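Local coordinates for protein putative GntR-family transcriptional regulator (PDB 3CNV) that probably binds a small effector molecule through its UTRA domain and thereby regulates DNA binding and transcription, at residues 77-80 against 81-85; 89-93 against 94-98; 67-70 against 71-75. All coordinates share one frame; numbering follows the deposited sequence.

Contact 1: residues 77-80 against 81-85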
ATOM      1  N   THR C  77      23.763 -13.654 -17.259  1.00 27.58           N
ATOM      2  CA  THR C  77      24.700 -14.753 -16.972  1.00 25.81           C
ATOM      3  C   THR C  77      25.134 -14.770 -15.519  1.00 25.33           C
ATOM      4  O   THR C  77      24.898 -13.825 -14.780  1.00 24.25           O
ATOM      5  CB  THR C  77      25.941 -14.696 -17.834  1.00 26.59           C
ATOM      6  OG1 THR C  77      26.656 -13.457 -17.645  1.00 26.27           O
ATOM      7  CG2 THR C  77      25.570 -14.873 -19.317  1.00 25.57           C
ATOM      8  N   LEU C  78      25.797 -15.851 -15.130  1.00 23.18           N
ATOM      9  CA  LEU C  78      26.274 -15.990 -13.730  1.00 22.16           C
ATOM     10  C   LEU C  78      27.374 -14.963 -13.525  1.00 20.55           C
ATOM     11  O   LEU C  78      27.449 -14.293 -12.495  1.00 19.51           O
ATOM     12  CB  LEU C  78      26.780 -17.391 -13.440  1.00 21.03           C
ATOM     13  CG  LEU C  78      27.229 -17.669 -12.021  1.00 22.48           C
ATOM     14  CD1 LEU C  78      26.070 -17.585 -11.013  1.00 19.23           C
ATOM     15  CD2 LEU C  78      27.914 -19.052 -11.993  1.00 17.62           C
ATOM     16  N   GLU C  79      28.167 -14.801 -14.568  1.00 19.75           N
ATOM     17  CA  GLU C  79      29.307 -13.903 -14.512  1.00 20.71           C
ATOM     18  C   GLU C  79      28.794 -12.485 -14.265  1.00 19.54           C
ATOM     19  O   GLU C  79      29.372 -11.726 -13.492  1.00 17.15           O
ATOM     20  CB  GLU C  79      30.178 -13.973 -15.786  1.00 20.88           C
ATOM     21  CG  GLU C  79      31.247 -12.868 -15.883  1.00 27.56           C
ATOM     22  CD  GLU C  79      30.691 -11.454 -16.314  1.00 37.77           C
ATOM     23  OE1 GLU C  79      29.669 -11.380 -17.087  1.00 43.18           O
ATOM     24  OE2 GLU C  79      31.284 -10.408 -15.876  1.00 42.05           O
ATOM     25  N   LEU C  80      27.678 -12.157 -14.934  1.00 18.80           N
ATOM     26  CA  LEU C  80      27.079 -10.822 -14.775  1.00 17.23           C
ATOM     27  C   LEU C  80      26.621 -10.637 -13.332  1.00 17.33           C
ATOM     28  O   LEU C  80      26.916  -9.636 -12.680  1.00 17.32           O
ATOM     29  CB  LEU C  80      25.927 -10.621 -15.736  1.00 17.91           C
ATOM     30  CG  LEU C  80      25.253  -9.238 -15.769  1.00 19.75           C
ATOM     31  CD1 LEU C  80      26.168  -8.125 -16.259  1.00 21.80           C
ATOM     32  CD2 LEU C  80      24.078  -9.316 -16.660  1.00 22.41           C
ATOM     33  N   LEU C  81      25.925 -11.649 -12.828  1.00 16.24           N
ATOM     34  CA  LEU C  81      25.338 -11.613 -11.496  1.00 16.29           C
ATOM     35  C   LEU C  81      26.371 -11.470 -10.405  1.00 15.19           C
ATOM     36  O   LEU C  81      26.155 -10.788  -9.415  1.00 15.85           O
ATOM     37  CB  LEU C  81      24.461 -12.839 -11.220  1.00 16.13           C
ATOM     38  CG  LEU C  81      23.196 -12.885 -12.052  1.00 18.20           C
ATOM     39  CD1 LEU C  81      22.482 -14.235 -11.923  1.00 17.92           C
ATOM     40  CD2 LEU C  81      22.274 -11.769 -11.665  1.00 19.59           C
ATOM     41  N   THR C  82      27.493 -12.123 -10.568  1.00 14.61           N
ATOM     42  CA  THR C  82      28.362 -12.313  -9.447  1.00 14.27           C
ATOM     43  C   THR C  82      29.375 -11.202  -9.459  1.00 17.18           C
ATOM     44  O   THR C  82      30.032 -11.001  -8.456  1.00 15.39           O
ATOM     45  CB  THR C  82      29.077 -13.677  -9.441  1.00 12.35           C
ATOM     46  OG1 THR C  82      29.839 -13.834 -10.639  1.00 12.25           O
ATOM     47  CG2 THR C  82      28.031 -14.820  -9.335  1.00 11.17           C
ATOM     48  N   ALA C  83      29.518 -10.551 -10.617  1.00 18.45           N
ATOM     49  CA  ALA C  83      30.453  -9.413 -10.774  1.00 22.03           C
ATOM     50  C   ALA C  83      29.649  -8.193 -10.334  1.00 25.20           C
ATOM     51  O   ALA C  83      30.144  -7.316  -9.667  1.00 27.21           O
ATOM     52  CB  ALA C  83      30.941  -9.246 -12.244  1.00 21.12           C
ATOM     53  N   SER C  84      28.351  -8.217 -10.631  1.00 28.48           N
ATOM     54  CA  SER C  84      27.463  -7.095 -10.302  1.00 29.85           C
ATOM     55  C   SER C  84      27.436  -6.732  -8.803  1.00 32.04           C
ATOM     56  O   SER C  84      27.204  -7.592  -7.909  1.00 33.11           O
ATOM     57  CB  SER C  84      26.053  -7.354 -10.791  1.00 30.32           C
ATOM     58  OG  SER C  84      25.208  -6.329 -10.299  1.00 31.12           O
ATOM     59  N   LYS C  85      27.677  -5.441  -8.562  1.00 32.16           N
ATOM     60  CA  LYS C  85      27.630  -4.860  -7.215  1.00 32.92           C
ATOM     61  C   LYS C  85      26.165  -4.356  -6.966  1.00 32.09           C
ATOM     62  O   LYS C  85      25.769  -4.027  -5.835  1.00 33.12           O
ATOM     63  CB  LYS C  85      28.695  -3.743  -7.078  1.00 34.22           C
ATOM     64  CG  LYS C  85      29.547  -3.763  -5.799  1.00 38.18           C
ATOM     65  CD  LYS C  85      30.297  -5.091  -5.529  1.00 40.98           C
ATOM     66  CE  LYS C  85      31.688  -4.847  -4.893  1.00 41.68           C
ATOM     67  NZ  LYS C  85      31.703  -4.750  -3.364  1.00 42.56           N
TER
HETATM   68  O   HOH W   1      31.754 -12.502 -12.097  1.00 21.24           O
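T77 and L81 join through the first backbone bond of helix 78-83, a short helix of the UTRA domain that illustrates how an N-cap starts a helix. L81 N donates to T77 O (3.1 Å, 159°), T82 N to L78 O, A83 N to E79 O and S84 N to L80 O, each four residues back; L80 O also takes a weak second donor in A83 N. The cap is T77 OG1, which accepts L80 N at 3.2 Å, occupying an amide ahead of the helical pattern.

One side-chain contact is apolar: L78 leaves the backbone pointing away, but CG anti to the backbone N (chi1 -177°) brings CD1 round to 3.8 Å from T82 CG2. Two others pack carbon on oxygen. L81 sets CG 3.3 Å from T77 O, and its side chain is buried between I23 and C26 of strand 20-30 and L88 and L91 of helix 88-96. E79 bends at chi2 (-77°), bringing OE2 to 3.8 Å from the A83 methyl CB.

S84 OG is hydrogen-bonded onward to A86 N. T82 OG1 sits near L78 O, and a water that donates to E79 O at 2.9 Å is 2.8 Å from T82 OG1.

Contact 2: residues 89-93 against 94-98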
ATOM      1  N   TYR C  89      17.023  -5.967  -8.722  1.00 14.97           N
ATOM      2  CA  TYR C  89      16.043  -5.097  -9.396  1.00 15.22           C
ATOM      3  C   TYR C  89      16.746  -3.956 -10.066  1.00 14.49           C
ATOM      4  O   TYR C  89      16.355  -3.513 -11.136  1.00 15.34           O
ATOM      5  CB  TYR C  89      14.890  -4.605  -8.501  1.00 13.83           C
ATOM      6  CG  TYR C  89      13.913  -5.677  -8.159  1.00 13.76           C
ATOM      7  CD1 TYR C  89      13.091  -6.256  -9.127  1.00 16.47           C
ATOM      8  CD2 TYR C  89      13.754  -6.057  -6.856  1.00 16.35           C
ATOM      9  CE1 TYR C  89      12.178  -7.249  -8.784  1.00 17.34           C
ATOM     10  CE2 TYR C  89      12.835  -7.022  -6.488  1.00 15.32           C
ATOM     11  CZ  TYR C  89      12.060  -7.621  -7.444  1.00 16.72           C
ATOM     12  OH  TYR C  89      11.165  -8.583  -7.019  1.00 15.76           O
ATOM     13  N   GLY C  90      17.817  -3.500  -9.455  1.00 15.30           N
ATOM     14  CA  GLY C  90      18.605  -2.396 -10.079  1.00 15.88           C
ATOM     15  C   GLY C  90      19.294  -2.894 -11.335  1.00 16.71           C
ATOM     16  O   GLY C  90      19.363  -2.189 -12.340  1.00 17.94           O
ATOM     17  N   LEU C  91      19.805  -4.126 -11.292  1.00 16.53           N
ATOM     18  CA  LEU C  91      20.430  -4.766 -12.462  1.00 17.56           C
ATOM     19  C   LEU C  91      19.387  -4.920 -13.595  1.00 17.88           C
ATOM     20  O   LEU C  91      19.665  -4.659 -14.750  1.00 18.78           O
ATOM     21  CB  LEU C  91      20.993  -6.151 -12.135  1.00 17.55           C
ATOM     22  CG  LEU C  91      21.570  -6.944 -13.317  1.00 21.19           C
ATOM     23  CD1 LEU C  91      22.927  -6.240 -13.814  1.00 26.80           C
ATOM     24  CD2 LEU C  91      21.821  -8.458 -13.015  1.00 25.36           C
ATOM     25  N   PHE C  92      18.184  -5.360 -13.248  1.00 17.74           N
ATOM     26  CA  PHE C  92      17.162  -5.596 -14.260  1.00 17.92           C
ATOM     27  C   PHE C  92      16.841  -4.264 -14.944  1.00 18.30           C
ATOM     28  O   PHE C  92      16.622  -4.208 -16.136  1.00 17.43           O
ATOM     29  CB  PHE C  92      15.883  -6.223 -13.694  1.00 16.80           C
ATOM     30  CG  PHE C  92      16.070  -7.546 -12.991  1.00 18.24           C
ATOM     31  CD1 PHE C  92      17.184  -8.339 -13.241  1.00 18.06           C
ATOM     32  CD2 PHE C  92      15.083  -8.016 -12.116  1.00 20.10           C
ATOM     33  CE1 PHE C  92      17.340  -9.565 -12.606  1.00 19.87           C
ATOM     34  CE2 PHE C  92      15.212  -9.251 -11.487  1.00 16.31           C
ATOM     35  CZ  PHE C  92      16.347 -10.033 -11.744  1.00 19.28           C
ATOM     36  N   GLU C  93      16.841  -3.201 -14.163  1.00 19.51           N
ATOM     37  CA  GLU C  93      16.571  -1.843 -14.676  1.00 21.20           C
ATOM     38  C   GLU C  93      17.669  -1.377 -15.603  1.00 21.47           C
ATOM     39  O   GLU C  93      17.434  -1.042 -16.775  1.00 19.97           O
ATOM     40  CB  GLU C  93      16.419  -0.785 -13.539  1.00 21.91           C
ATOM     41  CG  GLU C  93      15.038  -0.632 -13.021  1.00 24.80           C
ATOM     42  CD  GLU C  93      14.851   0.354 -11.809  1.00 28.18           C
ATOM     43  OE1 GLU C  93      15.836   1.022 -11.381  1.00 23.88           O
ATOM     44  OE2 GLU C  93      13.675   0.412 -11.291  1.00 27.51           O
ATOM     45  N   SER C  94      18.875  -1.360 -15.064  1.00 20.36           N
ATOM     46  CA  SER C  94      20.007  -0.799 -15.807  1.00 22.22           C
ATOM     47  C   SER C  94      20.514  -1.616 -16.984  1.00 20.79           C
ATOM     48  O   SER C  94      20.893  -1.035 -18.005  1.00 18.36           O
ATOM     49  CB  SER C  94      21.211  -0.568 -14.885  1.00 23.45           C
ATOM     50  OG  SER C  94      20.721   0.277 -13.882  1.00 28.87           O
ATOM     51  N   GLU C  95      20.557  -2.941 -16.844  1.00 19.72           N
ATOM     52  CA  GLU C  95      21.137  -3.769 -17.926  1.00 20.63           C
ATOM     53  C   GLU C  95      20.064  -4.252 -18.867  1.00 20.12           C
ATOM     54  O   GLU C  95      20.336  -4.513 -20.033  1.00 19.65           O
ATOM     55  CB  GLU C  95      21.952  -4.958 -17.396  1.00 21.77           C
ATOM     56  CG  GLU C  95      23.046  -4.551 -16.455  1.00 26.65           C
ATOM     57  CD  GLU C  95      23.894  -3.415 -17.034  1.00 34.31           C
ATOM     58  OE1 GLU C  95      24.351  -3.573 -18.230  1.00 29.16           O
ATOM     59  OE2 GLU C  95      24.044  -2.371 -16.301  1.00 33.73           O
ATOM     60  N   PHE C  96      18.832  -4.386 -18.379  1.00 19.11           N
ATOM     61  CA  PHE C  96      17.773  -5.042 -19.169  1.00 18.33           C
ATOM     62  C   PHE C  96      16.583  -4.117 -19.455  1.00 19.20           C
ATOM     63  O   PHE C  96      15.731  -4.468 -20.244  1.00 19.20           O
ATOM     64  CB  PHE C  96      17.335  -6.420 -18.518  1.00 18.48           C
ATOM     65  CG  PHE C  96      18.480  -7.418 -18.393  1.00 19.10           C
ATOM     66  CD1 PHE C  96      18.808  -8.258 -19.445  1.00 19.71           C
ATOM     67  CD2 PHE C  96      19.314  -7.434 -17.269  1.00 23.20           C
ATOM     68  CE1 PHE C  96      19.906  -9.108 -19.363  1.00 21.17           C
ATOM     69  CE2 PHE C  96      20.401  -8.298 -17.167  1.00 22.71           C
ATOM     70  CZ  PHE C  96      20.711  -9.137 -18.207  1.00 21.86           C
ATOM     71  N   GLY C  97      16.574  -2.923 -18.859  1.00 18.15           N
ATOM     72  CA  GLY C  97      15.506  -1.919 -19.076  1.00 18.49           C
ATOM     73  C   GLY C  97      14.158  -2.393 -18.559  1.00 18.53           C
ATOM     74  O   GLY C  97      13.101  -2.072 -19.105  1.00 17.09           O
ATOM     75  N   VAL C  98      14.198  -3.204 -17.501  1.00 17.63           N
ATOM     76  CA  VAL C  98      12.951  -3.678 -16.866  1.00 17.89           C
ATOM     77  C   VAL C  98      12.730  -3.055 -15.487  1.00 18.01           C
ATOM     78  O   VAL C  98      13.463  -3.326 -14.575  1.00 15.51           O
ATOM     79  CB  VAL C  98      12.992  -5.213 -16.815  1.00 19.12           C
ATOM     80  CG1 VAL C  98      11.806  -5.774 -16.021  1.00 20.32           C
ATOM     81  CG2 VAL C  98      13.070  -5.748 -18.257  1.00 18.98           C
TER
HETATM   82  O   HOH W   2      13.702  -3.844 -11.983  1.00 16.29           O
HETATM   83  O   HOH W   3      18.310   1.530 -11.737  1.00 33.56           O
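Between G90 and S94, and between L91 and E95, helix 88-96 of the UTRA domain keeps regular i to i+4 bonding: S94 N meets G90 O at 2.9 Å and 172°, and E95 N meets L91 O at the same length. The pattern then loosens into a C-terminal turn. F96 N to F92 O and G97 N to E93 O are weak, and G97, with positive phi, reverses the chain so that V98 N comes back to F92 O at 3.0 Å, standing 42° above the carbonyl plane. F92 O thus receives a nearly straight bond from V98 N and a weak one from F96 N.

F96, with CG anti to its own carbonyl carbon (chi1 -59°), turns its ring edge to the L91 backbone, CD2 3.8 Å from L91 O, and sets CE2 4.2 Å from L91 CG. E93 extends from V98 O, which lies 3.5 Å from its CG, outward to R2 N of the second subunit, bound by OE1. The Y89 hydroxyl is bound outside the helix, by E144 and R133, and its backbone N binds a citrate, probably from the crystallisation liquor. One water donates to both Y89 O (2.8 Å) and V98 O (2.7 Å).

Contact 3: residues 67-70 against 71-75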
ATOM      1  N   TRP C  67      12.274 -16.529 -11.248  1.00 15.09           N
ATOM      2  CA  TRP C  67      12.084 -17.041 -12.593  1.00 13.92           C
ATOM      3  C   TRP C  67      11.772 -15.800 -13.462  1.00 13.20           C
ATOM      4  O   TRP C  67      10.869 -15.022 -13.169  1.00 14.43           O
ATOM      5  CB  TRP C  67      10.875 -17.984 -12.665  1.00 14.60           C
ATOM      6  CG  TRP C  67      11.014 -19.311 -11.973  1.00 16.33           C
ATOM      7  CD1 TRP C  67      11.404 -20.487 -12.529  1.00 18.85           C
ATOM      8  CD2 TRP C  67      10.774 -19.578 -10.595  1.00 18.19           C
ATOM      9  NE1 TRP C  67      11.409 -21.472 -11.584  1.00 21.17           N
ATOM     10  CE2 TRP C  67      11.045 -20.929 -10.377  1.00 19.48           C
ATOM     11  CE3 TRP C  67      10.345 -18.804  -9.530  1.00 20.57           C
ATOM     12  CZ2 TRP C  67      10.881 -21.530  -9.119  1.00 23.61           C
ATOM     13  CZ3 TRP C  67      10.203 -19.383  -8.298  1.00 24.28           C
ATOM     14  CH2 TRP C  67      10.484 -20.734  -8.081  1.00 21.71           C
ATOM     15  N   LEU C  68      12.510 -15.666 -14.523  1.00 12.30           N
ATOM     16  CA  LEU C  68      12.412 -14.569 -15.470  1.00 12.99           C
ATOM     17  C   LEU C  68      12.238 -15.058 -16.913  1.00 14.24           C
ATOM     18  O   LEU C  68      12.856 -16.007 -17.318  1.00 11.81           O
ATOM     19  CB  LEU C  68      13.670 -13.742 -15.362  1.00 13.69           C
ATOM     20  CG  LEU C  68      14.076 -13.260 -13.955  1.00 16.27           C
ATOM     21  CD1 LEU C  68      15.562 -12.942 -13.908  1.00 17.97           C
ATOM     22  CD2 LEU C  68      13.244 -12.002 -13.643  1.00 14.25           C
ATOM     23  N   PRO C  69      11.395 -14.369 -17.699  1.00 15.85           N
ATOM     24  CA  PRO C  69      11.173 -14.819 -19.099  1.00 17.29           C
ATOM     25  C   PRO C  69      12.500 -14.793 -19.928  1.00 18.07           C
ATOM     26  O   PRO C  69      13.208 -13.792 -19.967  1.00 16.78           O
ATOM     27  CB  PRO C  69      10.144 -13.840 -19.619  1.00 17.41           C
ATOM     28  CG  PRO C  69      10.177 -12.646 -18.646  1.00 18.67           C
ATOM     29  CD  PRO C  69      10.669 -13.130 -17.360  1.00 15.97           C
ATOM     30  N   GLY C  70      12.854 -15.929 -20.507  1.00 20.05           N
ATOM     31  CA  GLY C  70      14.161 -16.087 -21.178  1.00 22.08           C
ATOM     32  C   GLY C  70      14.320 -14.979 -22.206  1.00 24.63           C
ATOM     33  O   GLY C  70      15.382 -14.402 -22.356  1.00 26.63           O
ATOM     34  N   THR C  71      13.203 -14.655 -22.832  1.00 26.49           N
ATOM     35  CA  THR C  71      13.125 -13.702 -23.932  1.00 28.86           C
ATOM     36  C   THR C  71      13.769 -12.388 -23.555  1.00 29.04           C
ATOM     37  O   THR C  71      14.698 -11.948 -24.202  1.00 31.55           O
ATOM     38  CB  THR C  71      11.643 -13.452 -24.391  1.00 29.93           C
ATOM     39  OG1 THR C  71      10.815 -12.957 -23.295  1.00 31.72           O
ATOM     40  CG2 THR C  71      11.028 -14.738 -24.979  1.00 30.66           C
ATOM     41  N   HIS C  72      13.373 -11.823 -22.432  1.00 28.78           N
ATOM     42  CA  HIS C  72      13.833 -10.470 -22.078  1.00 28.43           C
ATOM     43  C   HIS C  72      15.163 -10.482 -21.329  1.00 27.15           C
ATOM     44  O   HIS C  72      15.756  -9.435 -21.064  1.00 28.18           O
ATOM     45  CB  HIS C  72      12.773  -9.746 -21.259  1.00 28.92           C
ATOM     46  CG  HIS C  72      11.436  -9.705 -21.924  1.00 32.97           C
ATOM     47  ND1 HIS C  72      10.324 -10.335 -21.406  1.00 37.91           N
ATOM     48  CD2 HIS C  72      11.038  -9.130 -23.089  1.00 37.92           C
ATOM     49  CE1 HIS C  72       9.292 -10.129 -22.210  1.00 36.94           C
ATOM     50  NE2 HIS C  72       9.699  -9.404 -23.240  1.00 38.41           N
ATOM     51  N   PHE C  73      15.639 -11.664 -20.989  1.00 25.11           N
ATOM     52  CA  PHE C  73      16.771 -11.754 -20.074  1.00 24.00           C
ATOM     53  C   PHE C  73      17.882 -12.623 -20.618  1.00 25.58           C
ATOM     54  O   PHE C  73      18.701 -13.192 -19.870  1.00 23.06           O
ATOM     55  CB  PHE C  73      16.306 -12.221 -18.696  1.00 23.24           C
ATOM     56  CG  PHE C  73      15.609 -11.147 -17.893  1.00 20.16           C
ATOM     57  CD1 PHE C  73      16.345 -10.213 -17.173  1.00 21.44           C
ATOM     58  CD2 PHE C  73      14.209 -11.051 -17.893  1.00 18.91           C
ATOM     59  CE1 PHE C  73      15.677  -9.214 -16.454  1.00 22.08           C
ATOM     60  CE2 PHE C  73      13.557 -10.116 -17.167  1.00 18.81           C
ATOM     61  CZ  PHE C  73      14.296  -9.170 -16.447  1.00 17.87           C
ATOM     62  N   ARG C  74      17.897 -12.714 -21.948  1.00 27.73           N
ATOM     63  CA  ARG C  74      18.912 -13.524 -22.654  1.00 29.40           C
ATOM     64  C   ARG C  74      20.327 -13.158 -22.247  1.00 29.67           C
ATOM     65  O   ARG C  74      21.172 -14.026 -22.092  1.00 31.94           O
ATOM     66  CB  ARG C  74      18.709 -13.505 -24.175  1.00 30.65           C
ATOM     67  CG  ARG C  74      17.670 -14.562 -24.535  1.00 33.41           C
ATOM     68  CD  ARG C  74      17.514 -14.735 -26.031  1.00 40.92           C
ATOM     69  NE  ARG C  74      16.556 -13.767 -26.550  1.00 46.65           N
ATOM     70  CZ  ARG C  74      16.879 -12.566 -27.034  1.00 51.32           C
ATOM     71  NH1 ARG C  74      18.158 -12.168 -27.086  1.00 51.17           N
ATOM     72  NH2 ARG C  74      15.907 -11.759 -27.468  1.00 52.38           N
ATOM     73  N   GLY C  75      20.566 -11.894 -21.965  1.00 29.28           N
ATOM     74  CA  GLY C  75      21.928 -11.457 -21.628  1.00 28.76           C
ATOM     75  C   GLY C  75      22.389 -11.850 -20.227  1.00 28.57           C
ATOM     76  O   GLY C  75      23.551 -11.635 -19.830  1.00 27.92           O
TER
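F73 packs back against L68 and P69 where strand 59-69 gives way to a type I beta-turn, G70 to F73. With CG anti to its carbonyl carbon (chi1 -76°), the ring swings back to the strand end it has just left. Its CB stands 3.7 Å from P69 O. CG comes within 4.1 Å of L68 CB. CD2 meets both residues: it lies 3.7 Å from L68 CB and 3.6 Å from P69 O. CE2 and CZ run beneath L68 CD2, which lies over one ring face toward the rim, while P69 O sits at the ring edge, in its plane. The ring lies between M143 of strand 141-150 and helix 88-96, where it meets F92 edge-to-face and F96.

The turn is closed by F73 N donating to G70 O (3.1 Å, 151°), from well above the carbonyl plane; weak bonds from H72 N and F73 N converge on P69 O. H72 presents its ring edge to the same proline, ND1 3.6 Å from P69 CG, and T71 OG1 lies over one face of that imidazole.

A carbonyl oxygen at the phenylalanine edge is consistent with the slightly positive rim of a benzene ring.

Overall arrangement
Contact 1 lies at the surface, whereas contacts 2 and 3 are partly buried. Contacts 1 and 2 each stay within one helix, 78-83 and 88-96; contact 3 belongs to the end of strand 59-69 and the turn after it. Side chains of the three meet: L81 CD2 packs on L91 CD2 at 3.6 Å, L80 on F96, and F92 edge-to-face on F73, so leucines and phenylalanines join them. Both helical contacts hold a bridging water, but the exposed helix start relies on a threonine cap and the helix end of contact 2 on a glycine turn with a subunit link; the strand exit relies on a beta-turn and a phenylalanine ring packed against leucine and proline.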